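Local coordinates for protein putative 6-pyruvoyl tetrahydrobiopterin synthase (Caenorhabditis elegans, PDB 2G64) that probably converts 7,8-dihydroneopterin triphosphate into 6-pyruvoyl tetrahydropterin, a zinc-dependent step of tetrahydrobiopterin biosynthesis that releases triphosphate, at residues G45-V49 / E128-K132. The protein carries 1 engineered substitution. Residue numbers count along the deposited sequence, not the author numbering.
With NA (sodium ion), chain B; ZN (zinc ion), chain D.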
# COMPACT_ATOMS: atom_id res chain seq x y z
N GLY A 45 0.46 21.57 -2.61
CA GLY A 45 -0.64 20.86 -1.96
C GLY A 45 -0.35 19.41 -1.66
O GLY A 45 0.69 18.88 -2.05
N HIS A 46 -1.27 18.77 -0.94
CA HIS A 46 -1.07 17.39 -0.51
C HIS A 46 -2.42 16.72 -0.42
O HIS A 46 -3.43 17.38 -0.16
CB HIS A 46 -0.39 17.30 0.88
CG HIS A 46 0.95 17.95 0.94
ND1 HIS A 46 2.06 17.42 0.31
CD2 HIS A 46 1.37 19.09 1.54
CE1 HIS A 46 3.10 18.21 0.52
NE2 HIS A 46 2.71 19.22 1.27
N ASN A 47 -2.46 15.39 -0.62
CA ASN A 47 -3.52 14.58 -0.03
C ASN A 47 -3.04 14.19 1.35
O ASN A 47 -2.06 13.47 1.48
CB ASN A 47 -3.75 13.32 -0.85
CG ASN A 47 -4.02 13.62 -2.30
OD1 ASN A 47 -4.89 14.42 -2.63
ND2 ASN A 47 -3.27 12.95 -3.18
N TYR A 48 -3.68 14.72 2.39
CA TYR A 48 -3.23 14.44 3.74
C TYR A 48 -4.00 13.21 4.21
O TYR A 48 -5.22 13.16 4.09
CB TYR A 48 -3.59 15.63 4.64
CG TYR A 48 -2.76 16.88 4.45
CD1 TYR A 48 -1.58 17.06 5.18
CD2 TYR A 48 -3.19 17.90 3.60
CE1 TYR A 48 -0.82 18.24 5.05
CE2 TYR A 48 -2.44 19.08 3.47
CZ TYR A 48 -1.26 19.23 4.18
OH TYR A 48 -0.55 20.39 4.04
N VAL A 49 -3.30 12.21 4.73
CA VAL A 49 -3.99 11.11 5.40
C VAL A 49 -4.16 11.49 6.89
O VAL A 49 -3.19 11.88 7.55
CB VAL A 49 -3.22 9.79 5.28
CG1 VAL A 49 -3.95 8.68 6.01
CG2 VAL A 49 -3.05 9.39 3.79
N GLU A 128 -0.33 12.14 7.64
CA GLU A 128 0.70 11.81 6.64
C GLU A 128 0.59 12.86 5.54
O GLU A 128 -0.37 12.89 4.78
CB GLU A 128 0.51 10.39 6.09
CG GLU A 128 0.35 9.31 7.18
CD GLU A 128 0.36 7.88 6.65
OE1 GLU A 128 0.16 7.68 5.43
OE2 GLU A 128 0.56 6.95 7.47
N GLU A 129 1.58 13.72 5.49
CA GLU A 129 1.64 14.78 4.50
C GLU A 129 1.89 14.18 3.11
O GLU A 129 1.29 14.63 2.12
CB GLU A 129 2.77 15.69 4.92
CG GLU A 129 3.20 16.72 3.95
CD GLU A 129 4.50 17.31 4.43
OE1 GLU A 129 5.56 16.94 3.88
OE2 GLU A 129 4.47 18.08 5.40
N THR A 130 2.78 13.19 3.05
CA THR A 130 2.91 12.28 1.92
C THR A 130 3.16 10.90 2.52
O THR A 130 3.31 10.77 3.73
CB THR A 130 4.12 12.63 1.03
OG1 THR A 130 5.31 12.23 1.70
CG2 THR A 130 4.18 14.14 0.71
N PRO A 131 3.17 9.86 1.68
CA PRO A 131 3.45 8.52 2.20
C PRO A 131 4.79 8.39 2.91
O PRO A 131 5.02 7.42 3.64
CB PRO A 131 3.36 7.62 0.94
CG PRO A 131 2.39 8.40 0.03
CD PRO A 131 2.85 9.85 0.24
N LYS A 132 5.67 9.36 2.73
CA LYS A 132 7.01 9.30 3.27
C LYS A 132 7.25 10.19 4.49
O LYS A 132 8.31 10.08 5.12
CB LYS A 132 8.05 9.68 2.21
CG LYS A 132 8.24 8.64 1.11
CD LYS A 132 8.90 9.25 -0.13
CE LYS A 132 10.25 9.87 0.19
NZ LYS A 132 11.35 8.85 0.25
NA NA B . -0.19 11.26 2.23
ZN ZN D . 3.57 21.03 1.88
O HOH W 1 0.26 8.74 2.92
O HOH W 2 -0.57 11.30 -0.52
O HOH W 3 5.03 20.99 2.98
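One wall of the zinc-containing active site is built here, where strand 44-57 parts from the chain leaving strand 122-128. NE2 of His46 coordinates the zinc ion at 2.1 Å; His19, His44 and a water complete the site. Against the His46 ring lies the aliphatic part of Glu129, its CG 3.6 Å from the ring centroid and almost on the ring normal, a CH-pi contact. The carboxylate extends beyond the ring, and its OE2 is hydrogen-bonded to Ser101; by similarity Glu129 belongs to the charge relay system. Next to it the backbones meet in the last antiparallel, hydrogen-bonded pair of the two strands: Val49 N donates to Glu128 O (3.0 Å) and Glu128 N to Val49 O (2.9 Å), with Val49 CB and Glu128 CB 3.9 Å apart on the same face of the sheet. At Glu129 the chain turns a corner, and Thr130 OG1 accepts from Lys132 N (3.1 Å) in an ST turn. Where the strands diverge, a sodium ion sits 3.0 Å from Asn47 O, and one of its waters donates to Glu128 OE1. The contact also lies at a subunit interface, as expected in the PTPS hexamer: Glu129 O accepts from Asn47 ND2 of a neighbouring subunit, whose Asn47 OD1 is hydrogen-bonded to His46 ND1, the imidazole nitrogen that does not bind zinc.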